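Local coordinates for maltose-binding protein MalE1 (Thermotoga maritima, PDB 6DTU) that binds maltotetraose between its two lobes and probably serves as the periplasmic maltose-binding component of a carbohydrate transport system, at residues I149-A152 and A153-Y156; N210-I213 and M214-F218; I226-G229 and P230-I233. All blocks are in the same frame, centred on the assembly; numbering follows the deposited sequence. Where two conformers were deposited one is given.

Contact 1: residues I149-A152 and A153-Y156. With GLC (alpha-D-glucopyranose), chain C; GLC (alpha-D-glucopyranose), chain B.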
ATOM      1  N   ILE A 149      -8.565   6.181 -14.407  1.00 14.31           N
ATOM      2  CA  ILE A 149      -9.227   5.960 -13.123  1.00 15.32           C
ATOM      3  C   ILE A 149      -8.187   5.804 -12.021  1.00 15.29           C
ATOM      4  O   ILE A 149      -7.204   5.073 -12.171  1.00 15.24           O
ATOM      5  CB  ILE A 149     -10.151   4.721 -13.102  1.00 14.45           C
ATOM      6  CG1 ILE A 149     -10.923   4.528 -14.403  1.00 18.26           C
ATOM      7  CG2 ILE A 149     -11.140   4.821 -11.934  1.00 15.38           C
ATOM      8  CD1 ILE A 149     -11.731   3.231 -14.369  1.00 18.29           C
ATOM      9  N   THR A 150      -8.459   6.423 -10.878  1.00 17.70           N
ATOM     10  CA  THR A 150      -7.863   5.994  -9.622  1.00 12.21           C
ATOM     11  C   THR A 150      -8.903   6.208  -8.533  1.00 15.64           C
ATOM     12  O   THR A 150     -10.024   6.653  -8.805  1.00 14.48           O
ATOM     13  CB  THR A 150      -6.508   6.657  -9.346  1.00 13.04           C
ATOM     14  OG1 THR A 150      -5.892   5.988  -8.237  1.00 14.33           O
ATOM     15  CG2 THR A 150      -6.693   8.136  -8.991  1.00 15.80           C
ATOM     16  N   SER A 151      -8.536   5.870  -7.297  1.00 13.49           N
ATOM     17  CA  SER A 151      -9.458   6.047  -6.179  1.00 14.74           C
ATOM     18  C   SER A 151      -9.428   7.522  -5.784  1.00 17.23           C
ATOM     19  O   SER A 151      -8.601   7.960  -4.982  1.00 15.76           O
ATOM     20  CB  SER A 151      -9.071   5.110  -5.043  1.00 16.54           C
ATOM     21  OG  SER A 151     -10.133   5.047  -4.104  1.00 16.60           O
ATOM     22  N   ALA A 152     -10.376   8.297  -6.344  1.00 12.97           N
ATOM     23  CA  ALA A 152     -10.279   9.757  -6.362  1.00 16.14           C
ATOM     24  C   ALA A 152     -10.348  10.392  -4.978  1.00 17.35           C
ATOM     25  O   ALA A 152      -9.795  11.484  -4.765  1.00 14.82           O
ATOM     26  CB  ALA A 152     -11.391  10.312  -7.245  1.00 16.79           C
ATOM     27  N   ALA A 153     -11.020   9.749  -4.030  1.00 15.11           N
ATOM     28  CA  ALA A 153     -11.271  10.342  -2.722  1.00 14.92           C
ATOM     29  C   ALA A 153     -10.467   9.681  -1.619  1.00 15.33           C
ATOM     30  O   ALA A 153     -10.715   9.938  -0.436  1.00 17.79           O
ATOM     31  CB  ALA A 153     -12.764  10.274  -2.399  1.00 16.40           C
ATOM     32  N   GLU A 154      -9.501   8.859  -1.985  1.00 16.77           N
ATOM     33  CA  GLU A 154      -8.733   8.064  -1.039  1.00 15.05           C
ATOM     34  C   GLU A 154      -7.327   8.648  -0.958  1.00 14.44           C
ATOM     35  O   GLU A 154      -6.579   8.617  -1.942  1.00 14.33           O
ATOM     36  CB  GLU A 154      -8.714   6.609  -1.512  1.00 15.75           C
ATOM     37  CG  GLU A 154      -8.443   5.610  -0.430  1.00 24.21           C
ATOM     38  CD  GLU A 154      -8.636   4.168  -0.893  1.00 24.76           C
ATOM     39  OE1 GLU A 154      -9.290   3.921  -1.943  1.00 21.32           O
ATOM     40  OE2 GLU A 154      -8.130   3.271  -0.182  1.00 25.04           O
ATOM     41  N   PHE A 155      -6.968   9.156   0.221  1.00 13.91           N
ATOM     42  CA  PHE A 155      -5.709   9.886   0.393  1.00 12.54           C
ATOM     43  C   PHE A 155      -4.498   9.095  -0.093  1.00 14.88           C
ATOM     44  O   PHE A 155      -3.575   9.661  -0.697  1.00 16.14           O
ATOM     45  CB  PHE A 155      -5.556  10.249   1.870  1.00 15.50           C
ATOM     46  CG  PHE A 155      -4.185  10.762   2.254  1.00 13.98           C
ATOM     47  CD1 PHE A 155      -3.599  11.817   1.577  1.00 16.89           C
ATOM     48  CD2 PHE A 155      -3.523  10.234   3.349  1.00 14.45           C
ATOM     49  CE1 PHE A 155      -2.359  12.290   1.940  1.00 16.57           C
ATOM     50  CE2 PHE A 155      -2.276  10.707   3.733  1.00 14.25           C
ATOM     51  CZ  PHE A 155      -1.693  11.744   3.030  1.00 14.01           C
ATOM     52  N   TYR A 156      -4.458   7.790   0.186  1.00 13.76           N
ATOM     53  CA  TYR A 156      -3.304   6.994  -0.211  1.00 11.64           C
ATOM     54  C   TYR A 156      -3.007   7.126  -1.711  1.00 12.56           C
ATOM     55  O   TYR A 156      -1.838   7.210  -2.121  1.00 14.78           O
ATOM     56  CB  TYR A 156      -3.523   5.541   0.201  1.00 11.82           C
ATOM     57  CG  TYR A 156      -2.387   4.618  -0.189  1.00 11.84           C
ATOM     58  CD1 TYR A 156      -1.298   4.388   0.663  1.00 11.62           C
ATOM     59  CD2 TYR A 156      -2.389   3.982  -1.429  1.00 13.53           C
ATOM     60  CE1 TYR A 156      -0.241   3.543   0.282  1.00 12.80           C
ATOM     61  CE2 TYR A 156      -1.339   3.128  -1.799  1.00 12.53           C
ATOM     62  CZ  TYR A 156      -0.278   2.931  -0.937  1.00 13.56           C
ATOM     63  OH  TYR A 156       0.734   2.109  -1.319  1.00 14.97           O
TER
HETATM   64  C1  GLC C   2      -2.777  -1.112  -0.782  1.00 12.63           C
HETATM   65  C2  GLC C   2      -1.551  -0.774  -0.015  1.00 12.95           C
HETATM   66  C3  GLC C   2      -1.875  -0.365   1.349  1.00 13.78           C
HETATM   67  C4  GLC C   2      -2.816   0.823   1.358  1.00 10.93           C
HETATM   68  C5  GLC C   2      -4.107   0.541   0.532  1.00 11.85           C
HETATM   69  C6  GLC C   2      -4.893   1.719   0.309  1.00 13.17           C
HETATM   70  O2  GLC C   2      -0.756  -1.993   0.077  1.00 14.30           O
HETATM   71  O3  GLC C   2      -0.659   0.077   2.059  1.00 12.94           O
HETATM   72  O4  GLC C   2      -3.267   1.090   2.732  1.00 15.28           O
HETATM   73  O5  GLC C   2      -3.640   0.070  -0.840  1.00 14.15           O
HETATM   74  O6  GLC C   2      -6.171   1.324  -0.162  1.00 17.84           O
HETATM   75  C1  GLC B   3      -2.758   2.230   3.351  1.00 13.65           C
HETATM   76  C2  GLC B   3      -2.380   1.896   4.740  1.00 12.84           C
HETATM   77  C3  GLC B   3      -3.563   1.465   5.549  1.00 13.47           C
HETATM   78  C4  GLC B   3      -4.606   2.512   5.607  1.00 14.09           C
HETATM   79  C5  GLC B   3      -5.067   2.900   4.179  1.00 14.09           C
HETATM   80  C6  GLC B   3      -5.939   4.001   4.184  1.00 12.87           C
HETATM   81  O2  GLC B   3      -1.419   0.804   4.709  1.00 14.74           O
HETATM   82  O3  GLC B   3      -3.131   1.139   6.908  1.00 14.87           O
HETATM   83  O4  GLC B   3      -5.742   1.967   6.333  1.00 14.08           O
HETATM   84  O5  GLC B   3      -3.797   3.281   3.354  1.00 13.14           O
HETATM   85  O6  GLC B   3      -6.345   4.246   2.854  1.00 17.47           O
HETATM   86  O   HOH W   1     -12.168   7.004  -3.742  1.00 16.02           O
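Ser151 and Glu154 face each other across a type I beta turn, and their side chains meet through a short hydrogen bond of 2.6 Å from Ser151 OG to Glu154 OE1. The carboxylate receives the hydroxyl on the anti lone pair of OE1, the one away from OE2. Both side chains start anti to their backbone nitrogens (chi1 -166° for Ser151 and -157° for Glu154), and the glutamate then runs on extended past CG, which carries its carboxylate from the turn to the bound glucan. There OE2 accepts a 2.8 Å hydrogen bond from O6 of the chain C glucose. The turn itself is closed by Glu154 N bonding to Ser151 O at 3.3 Å. A water spans the bend, donating to Ser151 OG and accepting from Ala153 N. Two residues further on, at the start of helix 155-164, Tyr156 lays its ring beneath the same sugar: C4 of the chain C glucose sits 3.8 Å above the plane, over the ring centre, while C1 of the chain B glucose approaches CD1 obliquely at 3.7 Å. Sugar recognition here combines a polar grip on a hydroxymethyl group with an aromatic platform under the pyranose. Ser151 is a second-shell residue whose bond to OE1 would restrict rotation of the carboxylate, consistent with OE2 being held toward the ligand.

Contact 2: residues N210-I213 and M214-F218. With GLC (alpha-D-glucopyranose), chain D.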
ATOM      1  N   ASN A 210     -13.598   4.816  -7.089  1.00 15.32           N
ATOM      2  CA  ASN A 210     -12.997   4.216  -5.900  1.00 15.22           C
ATOM      3  C   ASN A 210     -12.071   3.075  -6.324  1.00 14.82           C
ATOM      4  O   ASN A 210     -11.839   2.829  -7.517  1.00 14.78           O
ATOM      5  CB  ASN A 210     -14.040   3.760  -4.864  1.00 15.21           C
ATOM      6  CG  ASN A 210     -14.959   2.675  -5.382  1.00 16.84           C
ATOM      7  OD1 ASN A 210     -14.672   2.023  -6.382  1.00 17.01           O
ATOM      8  ND2 ASN A 210     -16.037   2.411  -4.645  1.00 18.24           N
ATOM      9  N   TYR A 211     -11.544   2.354  -5.335  1.00 12.93           N
ATOM     10  CA  TYR A 211     -10.604   1.289  -5.657  1.00 12.50           C
ATOM     11  C   TYR A 211     -11.258   0.207  -6.511  1.00 14.61           C
ATOM     12  O   TYR A 211     -10.691  -0.241  -7.514  1.00 13.67           O
ATOM     13  CB  TYR A 211      -9.981   0.702  -4.377  1.00 14.29           C
ATOM     14  CG  TYR A 211      -8.907  -0.295  -4.758  1.00 13.50           C
ATOM     15  CD1 TYR A 211      -7.610   0.125  -5.035  1.00 14.39           C
ATOM     16  CD2 TYR A 211      -9.210  -1.628  -4.948  1.00 13.71           C
ATOM     17  CE1 TYR A 211      -6.625  -0.772  -5.458  1.00 12.73           C
ATOM     18  CE2 TYR A 211      -8.245  -2.521  -5.407  1.00 13.99           C
ATOM     19  CZ  TYR A 211      -6.964  -2.072  -5.660  1.00 12.11           C
ATOM     20  OH  TYR A 211      -6.024  -2.958  -6.101  1.00 14.59           O
ATOM     21  N   GLN A 212     -12.427  -0.276  -6.089  1.00 15.43           N
ATOM     22  CA  GLN A 212     -13.084  -1.374  -6.792  1.00 15.89           C
ATOM     23  C   GLN A 212     -13.388  -1.020  -8.245  1.00 14.81           C
ATOM     24  O   GLN A 212     -13.199  -1.851  -9.140  1.00 15.28           O
ATOM     25  CB  GLN A 212     -14.340  -1.789  -6.032  1.00 16.91           C
ATOM     26  CG  GLN A 212     -14.979  -3.107  -6.438  1.00 24.07           C
ATOM     27  CD  GLN A 212     -15.770  -2.978  -7.709  1.00 18.78           C
ATOM     28  OE1 GLN A 212     -16.428  -1.962  -7.955  1.00 20.87           O
ATOM     29  NE2 GLN A 212     -15.713  -4.012  -8.530  1.00 18.98           N
ATOM     30  N   ILE A 213     -13.878   0.200  -8.499  1.00 16.54           N
ATOM     31  CA  ILE A 213     -14.147   0.610  -9.877  1.00 13.40           C
ATOM     32  C   ILE A 213     -12.852   0.631 -10.683  1.00 14.00           C
ATOM     33  O   ILE A 213     -12.787   0.115 -11.801  1.00 14.32           O
ATOM     34  CB  ILE A 213     -14.868   1.972  -9.916  1.00 17.01           C
ATOM     35  CG1 ILE A 213     -16.307   1.833  -9.382  1.00 16.07           C
ATOM     36  CG2 ILE A 213     -14.817   2.552 -11.340  1.00 16.14           C
ATOM     37  CD1 ILE A 213     -16.972   3.168  -8.990  1.00 15.39           C
ATOM     38  N   MET A 214     -11.791   1.213 -10.117  1.00 12.98           N
ATOM     39  CA  MET A 214     -10.525   1.268 -10.838  1.00 14.64           C
ATOM     40  C   MET A 214     -10.015  -0.130 -11.161  1.00 14.21           C
ATOM     41  O   MET A 214      -9.657  -0.438 -12.310  1.00 14.19           O
ATOM     42  CB  MET A 214      -9.495   1.995  -9.976  1.00 13.63           C
ATOM     43  CG  MET A 214      -8.077   1.763 -10.499  1.00 13.82           C
ATOM     44  SD  MET A 214      -6.777   2.570  -9.570  1.00 15.53           S
ATOM     45  CE  MET A 214      -6.969   1.826  -7.930  1.00 14.60           C
ATOM     46  N   ASP A 215      -9.970  -0.987 -10.148  1.00 13.54           N
ATOM     47  CA  ASP A 215      -9.374  -2.304 -10.284  1.00 14.25           C
ATOM     48  C   ASP A 215     -10.180  -3.171 -11.246  1.00 13.96           C
ATOM     49  O   ASP A 215      -9.612  -3.799 -12.148  1.00 13.55           O
ATOM     50  CB  ASP A 215      -9.350  -2.921  -8.886  1.00 14.45           C
ATOM     51  CG  ASP A 215      -8.416  -4.120  -8.767  1.00 14.83           C
ATOM     52  OD1 ASP A 215      -7.333  -4.120  -9.373  1.00 14.13           O
ATOM     53  OD2 ASP A 215      -8.755  -5.037  -8.012  1.00 17.33           O
ATOM     54  N   SER A 216     -11.503  -3.208 -11.067  1.00 14.30           N
ATOM     55  CA  SER A 216     -12.360  -4.051 -11.890  1.00 15.02           C
ATOM     56  C   SER A 216     -12.409  -3.583 -13.341  1.00 13.72           C
ATOM     57  O   SER A 216     -12.328  -4.396 -14.256  1.00 16.88           O
ATOM     58  CB  SER A 216     -13.766  -4.146 -11.303  1.00 18.22           C
ATOM     59  OG  SER A 216     -14.400  -2.894 -11.292  1.00 18.22           O
ATOM     60  N   MET A 217     -12.576  -2.280 -13.579  0.60 15.51           N
ATOM     61  CA  MET A 217     -12.586  -1.830 -14.968  0.60 15.42           C
ATOM     62  C   MET A 217     -11.258  -2.119 -15.659  0.60 17.26           C
ATOM     63  O   MET A 217     -11.230  -2.551 -16.817  0.60 16.35           O
ATOM     64  CB  MET A 217     -12.984  -0.359 -15.071  0.60 17.81           C
ATOM     65  CG  MET A 217     -14.385  -0.089 -14.559  0.60 17.91           C
ATOM     66  SD  MET A 217     -14.960   1.560 -14.955  0.60 19.50           S
ATOM     67  CE  MET A 217     -15.073   1.457 -16.744  0.60 21.69           C
ATOM     68  N   PHE A 218     -10.139  -1.921 -14.963  1.00 14.55           N
ATOM     69  CA  PHE A 218      -8.873  -2.208 -15.620  1.00 13.21           C
ATOM     70  C   PHE A 218      -8.721  -3.694 -15.895  1.00 13.98           C
ATOM     71  O   PHE A 218      -8.362  -4.087 -17.009  1.00 15.67           O
ATOM     72  CB  PHE A 218      -7.679  -1.689 -14.823  1.00 14.76           C
ATOM     73  CG  PHE A 218      -6.405  -1.707 -15.614  1.00 11.92           C
ATOM     74  CD1 PHE A 218      -6.075  -0.659 -16.451  1.00 14.86           C
ATOM     75  CD2 PHE A 218      -5.560  -2.805 -15.553  1.00 14.09           C
ATOM     76  CE1 PHE A 218      -4.904  -0.684 -17.211  1.00 13.91           C
ATOM     77  CE2 PHE A 218      -4.389  -2.842 -16.299  1.00 14.88           C
ATOM     78  CZ  PHE A 218      -4.068  -1.772 -17.132  1.00 14.09           C
TER
HETATM   79  C1  GLC D   1      -4.962  -5.818  -1.469  1.00 18.36           C
HETATM   80  C2  GLC D   1      -3.521  -5.672  -1.182  1.00 12.38           C
HETATM   81  C3  GLC D   1      -3.241  -4.498  -0.338  1.00 14.23           C
HETATM   82  C4  GLC D   1      -3.759  -3.249  -0.962  1.00 12.37           C
HETATM   83  C5  GLC D   1      -5.296  -3.349  -1.161  1.00 13.32           C
HETATM   84  C6  GLC D   1      -5.840  -2.305  -1.918  1.00 17.14           C
HETATM   85  O1  GLC D   1      -5.656  -6.095  -0.295  1.00 21.14           O
HETATM   86  O2  GLC D   1      -3.093  -6.903  -0.515  1.00 15.09           O
HETATM   87  O3  GLC D   1      -1.777  -4.435  -0.176  1.00 13.99           O
HETATM   88  O4  GLC D   1      -3.473  -2.114  -0.100  1.00 13.10           O
HETATM   89  O5  GLC D   1      -5.502  -4.596  -2.035  1.00 15.94           O
HETATM   90  O6  GLC D   1      -7.266  -2.428  -1.909  1.00 20.13           O
HETATM   91  O   HOH W   2      -6.693  -5.484  -6.323  1.00 18.09           O
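Tyr211 packs against Met214 and Asp215 in the first turns of helix 211-219, whose N-cap is Asn210. The backbone supplies the regular i to i+4 ladder: Met214 N bonds to Asn210 O, Asp215 N to Tyr211 O and Met217 N to Ile213 O. Capping comes from the asparagine side chain, where OD1 accepts from Ile213 N at 2.9 Å with the donor nearly along the C=O axis. Farther up, Gln212 O is gripped twice, by Ser216 N and by Ser216 OG (2.7 Å), which reach it from opposite faces of its plane; chi1 of 64° sets the hydroxyl between the backbone N and the carbonyl carbon, turned back onto the preceding turn.

Apolar contacts flank this ladder. The bent end of Met214 brings CE to 3.4 Å from Tyr211 CD1, approaching the ring obliquely, and Ile213 and Met217 lie side by side, with CG2 of the former 3.8 Å from SD of the latter.

The tyrosine ring has the ligand over one face and a water at its edge. O6 of the chain D glucose stands 3.5 Å above the ring plane, over its centre, while the phenol oxygen also bonds to Asn228. The Asp215 carboxylate, inclined 41° to the ring, gives OD1 to Tyr236. Its other oxygen, OD2, accepts a 2.7 Å hydrogen bond from a water that lies in the plane of the Tyr211 ring, 2.6 Å from Tyr211 OH.

Contact 3: residues I226-G229 and P230-I233. With GLC (alpha-D-glucopyranose), chain C; GLC (alpha-D-glucopyranose), chain D.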
ATOM      1  N   ILE A 226      -4.523   3.600 -15.129  1.00 15.51           N
ATOM      2  CA  ILE A 226      -4.858   3.741 -13.720  1.00 15.90           C
ATOM      3  C   ILE A 226      -3.612   4.074 -12.913  1.00 13.81           C
ATOM      4  O   ILE A 226      -2.478   3.952 -13.383  1.00 15.92           O
ATOM      5  CB  ILE A 226      -5.540   2.489 -13.137  1.00 13.64           C
ATOM      6  CG1 ILE A 226      -4.582   1.296 -13.178  1.00 12.92           C
ATOM      7  CG2 ILE A 226      -6.851   2.208 -13.876  1.00 16.38           C
ATOM      8  CD1 ILE A 226      -5.182   0.051 -12.543  1.00 12.13           C
ATOM      9  N   ILE A 227      -3.835   4.524 -11.683  1.00 14.31           N
ATOM     10  CA  ILE A 227      -2.764   4.641 -10.701  1.00 14.04           C
ATOM     11  C   ILE A 227      -3.034   3.634  -9.594  1.00 14.38           C
ATOM     12  O   ILE A 227      -3.971   3.795  -8.806  1.00 13.86           O
ATOM     13  CB  ILE A 227      -2.606   6.065 -10.158  1.00 12.66           C
ATOM     14  CG1 ILE A 227      -2.148   6.987 -11.288  1.00 15.71           C
ATOM     15  CG2 ILE A 227      -1.544   6.062  -9.065  1.00 15.36           C
ATOM     16  CD1 ILE A 227      -2.015   8.456 -10.877  1.00 17.12           C
ATOM     17  N   ASN A 228      -2.209   2.589  -9.541  1.00 13.39           N
ATOM     18  CA  ASN A 228      -2.419   1.478  -8.624  1.00 13.22           C
ATOM     19  C   ASN A 228      -1.077   0.793  -8.396  1.00 13.97           C
ATOM     20  O   ASN A 228      -0.078   1.116  -9.038  1.00 12.81           O
ATOM     21  CB  ASN A 228      -3.435   0.490  -9.203  1.00 13.75           C
ATOM     22  CG  ASN A 228      -4.085  -0.382  -8.145  1.00 14.20           C
ATOM     23  OD1 ASN A 228      -3.806  -0.271  -6.954  1.00 13.02           O
ATOM     24  ND2 ASN A 228      -4.977  -1.253  -8.584  1.00 13.67           N
ATOM     25  N   GLY A 229      -1.070  -0.174  -7.477  1.00 15.03           N
ATOM     26  CA  GLY A 229       0.154  -0.796  -7.034  1.00 15.28           C
ATOM     27  C   GLY A 229       0.379  -2.197  -7.556  1.00 14.92           C
ATOM     28  O   GLY A 229      -0.464  -2.797  -8.225  1.00 14.19           O
ATOM     29  N   PRO A 230       1.532  -2.769  -7.206  1.00 14.78           N
ATOM     30  CA  PRO A 230       1.926  -4.059  -7.782  1.00 12.85           C
ATOM     31  C   PRO A 230       1.083  -5.227  -7.303  1.00 15.39           C
ATOM     32  O   PRO A 230       1.101  -6.288  -7.935  1.00 14.56           O
ATOM     33  CB  PRO A 230       3.406  -4.185  -7.375  1.00 12.71           C
ATOM     34  CG  PRO A 230       3.492  -3.376  -6.086  1.00 11.58           C
ATOM     35  CD  PRO A 230       2.541  -2.212  -6.296  1.00 13.29           C
ATOM     36  N   TRP A 231       0.370  -5.066  -6.190  1.00 15.28           N
ATOM     37  CA  TRP A 231      -0.584  -6.065  -5.735  1.00 14.83           C
ATOM     38  C   TRP A 231      -1.682  -6.328  -6.750  1.00 15.51           C
ATOM     39  O   TRP A 231      -2.366  -7.343  -6.642  1.00 15.26           O
ATOM     40  CB  TRP A 231      -1.244  -5.585  -4.435  1.00 11.34           C
ATOM     41  CG  TRP A 231      -1.862  -4.209  -4.530  1.00 12.65           C
ATOM     42  CD1 TRP A 231      -3.091  -3.899  -5.034  1.00 13.92           C
ATOM     43  CD2 TRP A 231      -1.272  -2.962  -4.125  1.00 12.33           C
ATOM     44  NE1 TRP A 231      -3.307  -2.549  -4.962  1.00 13.67           N
ATOM     45  CE2 TRP A 231      -2.201  -1.944  -4.418  1.00 11.24           C
ATOM     46  CE3 TRP A 231      -0.037  -2.607  -3.568  1.00 13.95           C
ATOM     47  CZ2 TRP A 231      -1.949  -0.589  -4.152  1.00 13.19           C
ATOM     48  CZ3 TRP A 231       0.207  -1.268  -3.298  1.00 12.98           C
ATOM     49  CH2 TRP A 231      -0.737  -0.273  -3.611  1.00 13.36           C
ATOM     50  N   ALA A 232      -1.888  -5.439  -7.718  1.00 13.63           N
ATOM     51  CA  ALA A 232      -2.999  -5.581  -8.648  1.00 14.52           C
ATOM     52  C   ALA A 232      -2.637  -6.304  -9.940  1.00 13.25           C
ATOM     53  O   ALA A 232      -3.546  -6.710 -10.673  1.00 14.39           O
ATOM     54  CB  ALA A 232      -3.580  -4.201  -8.965  1.00 13.77           C
ATOM     55  N   ILE A 233      -1.348  -6.528 -10.194  1.00 15.27           N
ATOM     56  CA  ILE A 233      -0.847  -6.896 -11.510  1.00 15.43           C
ATOM     57  C   ILE A 233      -1.153  -8.345 -11.865  1.00 17.93           C
ATOM     58  O   ILE A 233      -1.486  -8.654 -13.018  1.00 14.81           O
ATOM     59  CB  ILE A 233       0.655  -6.602 -11.544  1.00 17.90           C
ATOM     60  CG1 ILE A 233       0.885  -5.095 -11.647  1.00 18.92           C
ATOM     61  CG2 ILE A 233       1.356  -7.438 -12.608  1.00 22.36           C
ATOM     62  CD1 ILE A 233       0.287  -4.489 -12.839  1.00 21.90           C
TER
HETATM   63  C1  GLC C   2      -2.777  -1.112  -0.782  1.00 12.63           C
HETATM   64  C2  GLC C   2      -1.551  -0.774  -0.015  1.00 12.95           C
HETATM   65  C3  GLC C   2      -1.875  -0.365   1.349  1.00 13.78           C
HETATM   66  C4  GLC C   2      -2.816   0.823   1.358  1.00 10.93           C
HETATM   67  C5  GLC C   2      -4.107   0.541   0.532  1.00 11.85           C
HETATM   68  C6  GLC C   2      -4.893   1.719   0.309  1.00 13.17           C
HETATM   69  O2  GLC C   2      -0.756  -1.993   0.077  1.00 14.30           O
HETATM   70  O3  GLC C   2      -0.659   0.077   2.059  1.00 12.94           O
HETATM   71  O4  GLC C   2      -3.267   1.090   2.732  1.00 15.28           O
HETATM   72  O5  GLC C   2      -3.640   0.070  -0.840  1.00 14.15           O
HETATM   73  O6  GLC C   2      -6.171   1.324  -0.162  1.00 17.84           O
HETATM   74  C1  GLC D   1      -4.962  -5.818  -1.469  1.00 18.36           C
HETATM   75  C2  GLC D   1      -3.521  -5.672  -1.182  1.00 12.38           C
HETATM   76  C3  GLC D   1      -3.241  -4.498  -0.338  1.00 14.23           C
HETATM   77  C4  GLC D   1      -3.759  -3.249  -0.962  1.00 12.37           C
HETATM   78  C5  GLC D   1      -5.296  -3.349  -1.161  1.00 13.32           C
HETATM   79  C6  GLC D   1      -5.840  -2.305  -1.918  1.00 17.14           C
HETATM   80  O1  GLC D   1      -5.656  -6.095  -0.295  1.00 21.14           O
HETATM   81  O2  GLC D   1      -3.093  -6.903  -0.515  1.00 15.09           O
HETATM   82  O3  GLC D   1      -1.777  -4.435  -0.176  1.00 13.99           O
HETATM   83  O4  GLC D   1      -3.473  -2.114  -0.100  1.00 13.10           O
HETATM   84  O5  GLC D   1      -5.502  -4.596  -2.035  1.00 15.94           O
HETATM   85  O6  GLC D   1      -7.266  -2.428  -1.909  1.00 20.13           O
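Trp231 spreads one face of its indole over Gly229: the glycine CA lies 3.5 Å from the centroid of the six-membered ring and 8° off its normal, a CH-pi contact. With no side chain on Gly229, the ring can settle directly onto the backbone. A chi1 of 54° puts CG between the tryptophan's own N and carbonyl carbon, folding the indole back across the chain end of strand 223-228. The opposite face carries the glucan, with C1 of the chain C glucose 3.5 Å and C4 of the chain D glucose 3.9 Å above the plane, both offset toward the rim.

Asn228 comes up to the indole with its amide plane inclined 72° to the ring. Its OD1 lies 3.1 Å from Trp231 NE1 and accepts a weak bond from Gly229 N, while ND2 rests against Ala232 CB at 3.3 Å and bonds to Tyr236 OH. In the backbone, Ala232 N bonds to Gly229 O at 3.0 Å and closes the first turn of the 3-10 segment 230-232.

The stacking of an indole on two consecutive glucoses is the aromatic platform known from maltodextrin-binding sites; here main chain backs its other face.

How the contacts relate
From the N terminus, the three contacts come in series, none nested in or crossing another. Contact 1 closes the turn between strand 146-149 and helix 155-164, contact 2 forms the opening turns of helix 211-219, and contact 3 folds the end of strand 223-228 toward helix 233-238. Strands 146-149 and 223-228 are parallel neighbours in one mixed sheet, joined additionally by a probable hydrogen bond between Thr150 OG1 and Ile227 O, and Met214 of the helix packs against both. Contacts 1 and 3 share the chain C glucose, contacts 2 and 3 the chain D glucose, so helix starts and a strand-end turn of one lobe line successive sugars of the glucan.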